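Local coordinates for protein probable benzoylformate decarboxylase (Rhodococcus jostii, PDB 7ORX) that binds thiamine diphosphate and has the three-domain build of the thiamine diphosphate-dependent enzyme family, at residues A463-S468 and T526-S531; Q360-V365 and T380-A385; T498-A501 and D505-T508. All coordinates share one frame; numbering follows the deposited sequence.

How the contacts relate
All three contacts belong to one parallel alpha/beta layer, built on the sheet that contains strands 374-378, 425-430, 452-457, 496-500 and 520-525. Contact 1 lies at the surface, where the chain end meets helix 462-470 through an arginine, a ring and a distant carboxylate. Contact 2 is buried, an aromatic edge set against a carbonyl, a hydroxyl and a methyl. Contact 3, partly buried, packs strand 496-500, the outermost of the sheet within this chain, against the helix that follows it. Contacts 1 and 2 touch each other and both bind thiamine diphosphate; contacts 2 and 3 share a hydrophobic seam between Leu361, Leu364, Val365 and Phe506.

Contact 1 (A463-S468 and T526-S531); sequences ALRGFS and TNFDES. With TPP (thiamine diphosphate), chain I.
Across from Phe528 and Glu530, on the irregular tail that leaves strand 520-525, Arg465 and Gly466 lie on helix 462-470; the backbones stay well apart, with Arg465 CA and Glu530 CA 8.8 Å from each other. The tail passes beside a helix of the C-terminal thiamine diphosphate-binding domain, and side chains bridge the gap. Phe528 has its CG anti to the backbone N (chi1 -176°), which carries the ring across to the helix. There the methylene part of Arg465 meets it: CD lies 3.4 Å from Phe528 CE2, and CB packs against CE2 and CZ. With CB, CG and CD all near the ring, the aliphatic arm does the touching. The approach is oblique, guanidinium and ring planes standing 41° apart. Arginine suits this place because it offers an apolar methylene chain to the ring while its charged end reaches other partners. That end forms a salt bridge with Asp480, and its NE is hydrogen-bonded to Thr460 OG1. Glu530 OE1 adds a long ion pair, 4.0 Å from Arg465 NE; the oxygen sits over one face of the guanidinium, where no N-H is aimed at it, so the attraction is probably diffuse. Gly466, lacking a side chain, brings its backbone N near the edge of the Phe528 ring. Further along the helix, Ser468 OG bonds back to Arg465 O. Near the helix start, Ala463 N donates a hydrogen bond of 2.9 Å to the diphosphate oxygen O2B of thiamine diphosphate, at an N-H...O angle of 156°.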
loop_
_atom_site.group_PDB
_atom_site.type_symbol
_atom_site.label_atom_id
_atom_site.label_comp_id
_atom_site.label_asym_id
_atom_site.label_seq_id
_atom_site.Cartn_x
_atom_site.Cartn_y
_atom_site.Cartn_z
ATOM N N ALA C 463 18.668 -26.492 12.946
ATOM C CA ALA C 463 17.934 -25.592 13.872
ATOM C C ALA C 463 16.427 -25.868 13.788
ATOM O O ALA C 463 15.754 -25.608 14.793
ATOM C CB ALA C 463 18.249 -24.138 13.579
ATOM N N LEU C 464 15.930 -26.377 12.650
ATOM C CA LEU C 464 14.503 -26.759 12.431
ATOM C C LEU C 464 14.175 -28.090 13.097
ATOM O O LEU C 464 12.984 -28.282 13.398
ATOM C CB LEU C 464 14.182 -26.863 10.935
ATOM C CG LEU C 464 14.041 -25.551 10.175
ATOM C CD1 LEU C 464 13.316 -25.820 8.862
ATOM C CD2 LEU C 464 13.329 -24.488 11.027
ATOM N N ARG C 465 15.164 -28.989 13.239
ATOM C CA ARG C 465 15.054 -30.203 14.093
ATOM C C ARG C 465 15.037 -29.785 15.565
ATOM O O ARG C 465 14.217 -30.347 16.298
ATOM C CB ARG C 465 16.191 -31.178 13.808
ATOM C CG ARG C 465 16.103 -31.856 12.448
ATOM C CD ARG C 465 17.039 -33.052 12.389
ATOM N NE ARG C 465 16.726 -33.844 11.216
ATOM C CZ ARG C 465 15.685 -34.653 11.117
ATOM N NH1 ARG C 465 14.847 -34.793 12.129
ATOM N NH2 ARG C 465 15.464 -35.295 9.984
ATOM N N GLY C 466 15.877 -28.802 15.957
ATOM C CA GLY C 466 15.863 -28.086 17.265
ATOM C C GLY C 466 14.486 -27.561 17.647
ATOM O O GLY C 466 14.089 -27.713 18.816
ATOM N N PHE C 467 13.785 -26.964 16.685
ATOM C CA PHE C 467 12.444 -26.333 16.843
ATOM C C PHE C 467 11.332 -27.397 16.888
ATOM O O PHE C 467 10.380 -27.189 17.672
ATOM C CB PHE C 467 12.195 -25.281 15.752
ATOM C CG PHE C 467 12.430 -23.861 16.195
ATOM C CD1 PHE C 467 11.423 -23.151 16.847
ATOM C CD2 PHE C 467 13.645 -23.228 15.947
ATOM C CE1 PHE C 467 11.621 -21.835 17.246
ATOM C CE2 PHE C 467 13.848 -21.909 16.336
ATOM C CZ PHE C 467 12.840 -21.226 17.000
ATOM N N SER C 468 11.428 -28.484 16.112
ATOM C CA SER C 468 10.387 -29.554 16.065
ATOM C C SER C 468 10.369 -30.366 17.369
ATOM O O SER C 468 9.457 -31.206 17.518
ATOM C CB SER C 468 10.515 -30.431 14.832
ATOM O OG SER C 468 11.770 -31.058 14.771
ATOM N N THR C 526 30.059 -32.287 9.602
ATOM C CA THR C 526 29.765 -31.986 11.030
ATOM C C THR C 526 28.714 -32.958 11.566
ATOM O O THR C 526 28.012 -33.598 10.731
ATOM C CB THR C 526 29.299 -30.537 11.231
ATOM O OG1 THR C 526 28.124 -30.335 10.450
ATOM C CG2 THR C 526 30.360 -29.519 10.865
ATOM N N ASN C 527 28.623 -33.066 12.897
ATOM C CA ASN C 527 27.677 -33.965 13.612
ATOM C C ASN C 527 26.534 -33.146 14.204
ATOM O O ASN C 527 26.786 -32.055 14.881
ATOM C CB ASN C 527 28.327 -34.744 14.756
ATOM C CG ASN C 527 29.702 -35.257 14.395
ATOM O OD1 ASN C 527 29.894 -35.862 13.328
ATOM N ND2 ASN C 527 30.654 -34.991 15.271
ATOM N N PHE C 528 25.323 -33.660 13.987
ATOM C CA PHE C 528 24.073 -33.108 14.552
ATOM C C PHE C 528 23.596 -34.096 15.617
ATOM O O PHE C 528 23.400 -35.277 15.222
ATOM C CB PHE C 528 23.038 -32.820 13.451
ATOM C CG PHE C 528 21.804 -32.166 14.014
ATOM C CD1 PHE C 528 21.890 -30.914 14.619
ATOM C CD2 PHE C 528 20.587 -32.835 14.027
ATOM C CE1 PHE C 528 20.779 -30.331 15.204
ATOM C CE2 PHE C 528 19.481 -32.252 14.622
ATOM C CZ PHE C 528 19.577 -31.003 15.211
ATOM N N ASP C 529 23.438 -33.626 16.867
ATOM C CA ASP C 529 22.861 -34.369 18.032
ATOM C C ASP C 529 21.407 -34.815 17.769
ATOM O O ASP C 529 20.490 -33.949 17.762
ATOM C CB ASP C 529 22.883 -33.539 19.328
ATOM C CG ASP C 529 24.268 -33.288 19.895
ATOM O OD1 ASP C 529 24.788 -32.200 19.578
ATOM O OD2 ASP C 529 24.815 -34.176 20.632
ATOM N N GLU C 530 21.206 -36.132 17.549
ATOM C CA GLU C 530 19.885 -36.803 17.357
ATOM C C GLU C 530 19.491 -37.488 18.678
ATOM O O GLU C 530 18.286 -37.821 18.829
ATOM C CB GLU C 530 19.915 -37.734 16.124
ATOM C CG GLU C 530 20.247 -36.983 14.832
ATOM C CD GLU C 530 19.570 -37.474 13.558
ATOM O OE1 GLU C 530 19.167 -36.614 12.728
ATOM O OE2 GLU C 530 19.441 -38.714 13.410
ATOM N N SER C 531 20.456 -37.706 19.597
ATOM C CA SER C 531 20.262 -37.965 21.063
ATOM C C SER C 531 20.667 -36.711 21.865
ATOM O O SER C 531 20.153 -36.414 22.950
ATOM C CB SER C 531 21.046 -39.186 21.579
ATOM O OG SER C 531 20.231 -40.345 21.733
ATOM O OXT SER C 531 21.543 -35.941 21.466
HETATM N "N1'" TPP I . 13.972 -19.775 4.420
HETATM C "C2'" TPP I . 14.645 -18.633 4.611
HETATM C CM2 TPP I . 14.859 -17.736 3.436
HETATM N "N3'" TPP I . 15.134 -18.228 5.783
HETATM C "C4'" TPP I . 14.929 -19.021 6.847
HETATM N "N4'" TPP I . 15.426 -18.583 8.013
HETATM C "C5'" TPP I . 14.243 -20.255 6.746
HETATM C "C6'" TPP I . 13.773 -20.563 5.484
HETATM C "C7'" TPP I . 14.020 -21.184 7.928
HETATM N N3 TPP I . 15.263 -21.810 8.442
HETATM C C2 TPP I . 15.796 -21.466 9.618
HETATM S S1 TPP I . 17.181 -22.391 10.027
HETATM C C5 TPP I . 17.004 -23.270 8.538
HETATM C C4 TPP I . 15.991 -22.793 7.768
HETATM C CM4 TPP I . 15.637 -23.269 6.390
HETATM C C6 TPP I . 17.881 -24.454 8.240
HETATM C C7 TPP I . 19.204 -24.086 7.634
HETATM O O7 TPP I . 20.217 -24.676 8.470
HETATM P PA TPP I . 21.711 -24.881 7.945
HETATM O O1A TPP I . 22.327 -23.790 7.133
HETATM O O2A TPP I . 21.677 -26.227 7.302
HETATM O O3A TPP I . 22.395 -24.913 9.395
HETATM P PB TPP I . 22.107 -25.915 10.646
HETATM O O1B TPP I . 23.061 -25.542 11.769
HETATM O O2B TPP I . 20.650 -25.757 11.026
HETATM O O3B TPP I . 22.400 -27.287 10.079
#

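Contact 2 (Q360-V365 and T380-A385). With TPP (thiamine diphosphate), chain I.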
loop_
_atom_site.group_PDB
_atom_site.type_symbol
_atom_site.label_atom_id
_atom_site.label_comp_id
_atom_site.label_asym_id
_atom_site.label_seq_id
_atom_site.Cartn_x
_atom_site.Cartn_y
_atom_site.Cartn_z
ATOM N N GLN C 360 34.295 -28.089 18.345
ATOM C CA GLN C 360 35.706 -28.415 17.998
ATOM C C GLN C 360 36.104 -27.675 16.731
ATOM O O GLN C 360 37.246 -27.198 16.653
ATOM C CB GLN C 360 35.917 -29.912 17.792
ATOM C CG GLN C 360 37.393 -30.256 17.698
ATOM C CD GLN C 360 37.620 -31.691 17.286
ATOM O OE1 GLN C 360 38.709 -32.236 17.463
ATOM N NE2 GLN C 360 36.598 -32.307 16.703
ATOM N N LEU C 361 35.214 -27.612 15.753
ATOM C CA LEU C 361 35.504 -26.875 14.504
ATOM C C LEU C 361 35.819 -25.423 14.847
ATOM O O LEU C 361 36.757 -24.887 14.294
ATOM C CB LEU C 361 34.321 -26.971 13.545
ATOM C CG LEU C 361 34.539 -26.249 12.231
ATOM C CD1 LEU C 361 35.796 -26.727 11.533
ATOM C CD2 LEU C 361 33.341 -26.413 11.320
ATOM N N PHE C 362 35.074 -24.809 15.753
ATOM C CA PHE C 362 35.281 -23.388 16.107
ATOM C C PHE C 362 36.582 -23.237 16.891
ATOM O O PHE C 362 37.297 -22.257 16.704
ATOM C CB PHE C 362 34.045 -22.800 16.786
ATOM C CG PHE C 362 32.819 -22.719 15.906
ATOM C CD1 PHE C 362 32.911 -22.507 14.551
ATOM C CD2 PHE C 362 31.557 -22.877 16.441
ATOM C CE1 PHE C 362 31.782 -22.498 13.747
ATOM C CE2 PHE C 362 30.429 -22.839 15.644
ATOM C CZ PHE C 362 30.544 -22.646 14.291
ATOM N N ALA C 363 36.953 -24.201 17.703
ATOM C CA ALA C 363 38.236 -24.164 18.448
ATOM C C ALA C 363 39.404 -24.272 17.471
ATOM O O ALA C 363 40.359 -23.530 17.645
ATOM C CB ALA C 363 38.261 -25.236 19.497
ATOM N N LEU C 364 39.322 -25.150 16.470
ATOM C CA LEU C 364 40.298 -25.205 15.341
ATOM C C LEU C 364 40.278 -23.856 14.600
ATOM O O LEU C 364 41.347 -23.334 14.304
ATOM C CB LEU C 364 39.953 -26.360 14.399
ATOM C CG LEU C 364 40.624 -27.694 14.709
ATOM C CD1 LEU C 364 41.089 -27.814 16.170
ATOM C CD2 LEU C 364 39.669 -28.842 14.346
ATOM N N VAL C 365 39.118 -23.272 14.325
ATOM C CA VAL C 365 39.109 -21.960 13.632
ATOM C C VAL C 365 39.784 -20.913 14.537
ATOM O O VAL C 365 40.552 -20.120 14.024
ATOM C CB VAL C 365 37.682 -21.557 13.224
ATOM C CG1 VAL C 365 37.595 -20.098 12.815
ATOM C CG2 VAL C 365 37.152 -22.485 12.127
ATOM N N THR C 380 22.732 -21.979 11.774
ATOM C CA THR C 380 21.622 -21.605 12.672
ATOM C C THR C 380 21.690 -22.440 13.954
ATOM O O THR C 380 21.462 -21.844 15.022
ATOM C CB THR C 380 20.323 -21.563 11.859
ATOM O OG1 THR C 380 20.313 -22.674 10.985
ATOM C CG2 THR C 380 20.229 -20.320 10.991
ATOM N N SER C 381 22.134 -23.707 13.901
ATOM C CA SER C 381 22.079 -24.641 15.066
ATOM C C SER C 381 23.349 -24.609 15.923
ATOM O O SER C 381 23.325 -25.254 16.959
ATOM C CB SER C 381 21.772 -26.054 14.629
ATOM O OG SER C 381 22.924 -26.674 14.092
ATOM N N THR C 382 24.372 -23.838 15.561
ATOM C CA THR C 382 25.739 -23.878 16.147
ATOM C C THR C 382 26.036 -22.640 17.002
ATOM O O THR C 382 27.220 -22.344 17.223
ATOM C CB THR C 382 26.770 -23.913 15.021
ATOM O OG1 THR C 382 26.720 -22.676 14.318
ATOM C CG2 THR C 382 26.526 -25.022 14.029
ATOM N N SER C 383 25.026 -21.907 17.455
ATOM C CA SER C 383 25.242 -20.595 18.108
ATOM C C SER C 383 25.979 -20.742 19.454
ATOM O O SER C 383 26.990 -20.095 19.653
ATOM C CB SER C 383 23.961 -19.875 18.237
ATOM O OG SER C 383 24.224 -18.560 17.822
ATOM N N ASP C 384 25.465 -21.544 20.376
ATOM C CA ASP C 384 26.069 -21.806 21.717
ATOM C C ASP C 384 27.548 -22.204 21.551
ATOM O O ASP C 384 28.401 -21.682 22.314
ATOM C CB ASP C 384 25.256 -22.865 22.468
ATOM C CG ASP C 384 24.007 -22.323 23.155
ATOM O OD1 ASP C 384 23.733 -21.110 23.020
ATOM O OD2 ASP C 384 23.307 -23.120 23.842
ATOM N N ALA C 385 27.851 -23.064 20.575
ATOM C CA ALA C 385 29.223 -23.498 20.224
ATOM C C ALA C 385 30.080 -22.292 19.818
ATOM O O ALA C 385 31.174 -22.130 20.340
ATOM C CB ALA C 385 29.152 -24.512 19.115
HETATM N "N1'" TPP I . 13.972 -19.775 4.420
HETATM C "C2'" TPP I . 14.645 -18.633 4.611
HETATM C CM2 TPP I . 14.859 -17.736 3.436
HETATM N "N3'" TPP I . 15.134 -18.228 5.783
HETATM C "C4'" TPP I . 14.929 -19.021 6.847
HETATM N "N4'" TPP I . 15.426 -18.583 8.013
HETATM C "C5'" TPP I . 14.243 -20.255 6.746
HETATM C "C6'" TPP I . 13.773 -20.563 5.484
HETATM C "C7'" TPP I . 14.020 -21.184 7.928
HETATM N N3 TPP I . 15.263 -21.810 8.442
HETATM C C2 TPP I . 15.796 -21.466 9.618
HETATM S S1 TPP I . 17.181 -22.391 10.027
HETATM C C5 TPP I . 17.004 -23.270 8.538
HETATM C C4 TPP I . 15.991 -22.793 7.768
HETATM C CM4 TPP I . 15.637 -23.269 6.390
HETATM C C6 TPP I . 17.881 -24.454 8.240
HETATM C C7 TPP I . 19.204 -24.086 7.634
HETATM O O7 TPP I . 20.217 -24.676 8.470
HETATM P PA TPP I . 21.711 -24.881 7.945
HETATM O O1A TPP I . 22.327 -23.790 7.133
HETATM O O2A TPP I . 21.677 -26.227 7.302
HETATM O O3A TPP I . 22.395 -24.913 9.395
HETATM P PB TPP I . 22.107 -25.915 10.646
HETATM O O1B TPP I . 23.061 -25.542 11.769
HETATM O O2B TPP I . 20.650 -25.757 11.026
HETATM O O3B TPP I . 22.400 -27.287 10.079
#
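Phe362, reaching out from helix 358-368, sets the rim of its ring against Thr382 and Ala385, at the loop and first turn of helix 383-389. With CG anti to the carbonyl carbon (chi1 -65°), the ring leaves its helix pointing at this turn. Its contacts are made by one edge: CE2 lies 3.6 Å from Thr382 O, and CZ approaches Thr382 OG1 in the plane of the ring. A flat ring suits the place because its C-H edge can meet a carbonyl oxygen and a hydroxyl in or near its plane. This is the tight, buried part of the contact. Phe386 meets Phe362 edge-to-face, and Leu456 of strand 452-457 touches both Phe362 and Thr382, joining the helix layer to the sheet. Thr382 OG1 has its polar partner in Ser379 OG. The looser side is at the partly exposed Ala385, whose CB is 4.0 Å from Phe362 CD2; its small methyl probably lets the helices approach, Phe362 CA and Ala385 CA being 7.3 Å apart. Just before Thr382 the chemistry turns polar. Ser381 grips one diphosphate oxygen of thiamine diphosphate twice: Ser381 OG is 2.6 Å from O1B, and the backbone N of Ser381 donates to the same atom at 3.0 Å. Thr380 OG1 adds a weak bond to O2B. Residues 380-385 thus turn a carbonyl, a hydroxyl and a methyl to the ring, and hydrogen-bond donors to the diphosphate, which implies that ring packing and diphosphate binding share a single piece of backbone.

Contact 3 (T498-A501 and D505-T508)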
loop_
_atom_site.group_PDB
_atom_site.type_symbol
_atom_site.label_atom_id
_atom_site.label_comp_id
_atom_site.label_asym_id
_atom_site.label_seq_id
_atom_site.Cartn_x
_atom_site.Cartn_y
_atom_site.Cartn_z
ATOM N N THR C 498 37.697 -28.147 -1.188
ATOM C CA THR C 498 38.100 -29.468 -0.624
ATOM C C THR C 498 37.066 -29.856 0.441
ATOM O O THR C 498 36.492 -28.950 1.024
ATOM C CB THR C 498 39.564 -29.460 -0.143
ATOM O OG1 THR C 498 39.649 -29.493 1.285
ATOM C CG2 THR C 498 40.345 -28.264 -0.651
ATOM N N ALA C 499 36.799 -31.149 0.615
ATOM C CA ALA C 499 35.971 -31.749 1.687
ATOM C C ALA C 499 36.897 -32.393 2.718
ATOM O O ALA C 499 37.923 -32.951 2.364
ATOM C CB ALA C 499 35.003 -32.766 1.120
ATOM N N VAL C 500 36.472 -32.402 3.965
ATOM C CA VAL C 500 37.346 -32.600 5.152
ATOM C C VAL C 500 36.430 -33.160 6.232
ATOM O O VAL C 500 35.266 -32.765 6.239
ATOM C CB VAL C 500 37.966 -31.229 5.488
ATOM C CG1 VAL C 500 37.799 -30.815 6.936
ATOM C CG2 VAL C 500 39.409 -31.141 5.059
ATOM N N ALA C 501 36.879 -34.098 7.052
ATOM C CA ALA C 501 36.001 -34.727 8.064
ATOM C C ALA C 501 36.752 -34.965 9.378
ATOM O O ALA C 501 36.127 -35.480 10.317
ATOM C CB ALA C 501 35.441 -36.014 7.493
ATOM N N ASP C 505 42.907 -32.875 9.034
ATOM C CA ASP C 505 42.664 -32.477 7.618
ATOM C C ASP C 505 42.097 -31.056 7.564
ATOM O O ASP C 505 42.391 -30.337 6.610
ATOM C CB ASP C 505 41.579 -33.270 6.881
ATOM C CG ASP C 505 41.709 -34.780 6.766
ATOM O OD1 ASP C 505 42.856 -35.289 6.616
ATOM O OD2 ASP C 505 40.616 -35.436 6.769
ATOM N N PHE C 506 41.215 -30.715 8.493
ATOM C CA PHE C 506 40.658 -29.356 8.568
ATOM C C PHE C 506 41.795 -28.368 8.839
ATOM O O PHE C 506 41.888 -27.389 8.091
ATOM C CB PHE C 506 39.591 -29.177 9.642
ATOM C CG PHE C 506 39.188 -27.734 9.694
ATOM C CD1 PHE C 506 38.398 -27.200 8.696
ATOM C CD2 PHE C 506 39.705 -26.888 10.658
ATOM C CE1 PHE C 506 38.102 -25.845 8.685
ATOM C CE2 PHE C 506 39.396 -25.530 10.650
ATOM C CZ PHE C 506 38.603 -25.004 9.657
ATOM N N THR C 507 42.625 -28.601 9.855
ATOM C CA THR C 507 43.716 -27.664 10.235
ATOM C C THR C 507 44.591 -27.398 9.004
ATOM O O THR C 507 44.986 -26.260 8.798
ATOM C CB THR C 507 44.559 -28.184 11.410
ATOM O OG1 THR C 507 43.745 -28.103 12.572
ATOM C CG2 THR C 507 45.867 -27.443 11.597
ATOM N N THR C 508 44.837 -28.415 8.184
ATOM C CA THR C 508 45.661 -28.360 6.939
ATOM C C THR C 508 44.945 -27.492 5.894
ATOM O O THR C 508 45.554 -26.502 5.454
ATOM C CB THR C 508 45.963 -29.764 6.400
ATOM O OG1 THR C 508 46.810 -30.427 7.346
ATOM C CG2 THR C 508 46.637 -29.766 5.042
#
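Val500, the last residue of strand 496-500, sets one methyl against Asp505 and the other against Phe506 in the first turns of helix 503-515. CG2 lies 3.5 Å from Asp505 CB and just as near to Asp505 O, while CG1 packs 3.6 Å from Phe506 CB and equally close to Phe506 CA. A beta-branched valine fits here because its two branches can each cover a different residue of the helix. Val500 CA and Phe506 CA are 5.8 Å apart, a close pairing made possible by the short turn that joins strand to helix. Phe506 offers Val500 its CB and the rim of its ring; with CG anti to the backbone N (chi1 175°), the ring itself leads away from the strand. Around this first shell, Leu361, Leu364 and Val365 of helix 358-368 and Ile522 and Val524 of strand 520-525 touch the ring. Asp505 N donates a hydrogen bond to Thr502 OG1, holding the turn at the helix start, and Val500 is backbone-bonded to Arg525 in the neighbouring parallel strand. Strand, helix and strand 520-525 form a beta-alpha-beta unit, strand 496-500 being outermost in the sheet within this chain. Asp505 OD2 comes only to 4.0 Å from Ala501 N. With no hydrogen bond between the segments, van der Waals packing of the two methyls probably seats the helix start.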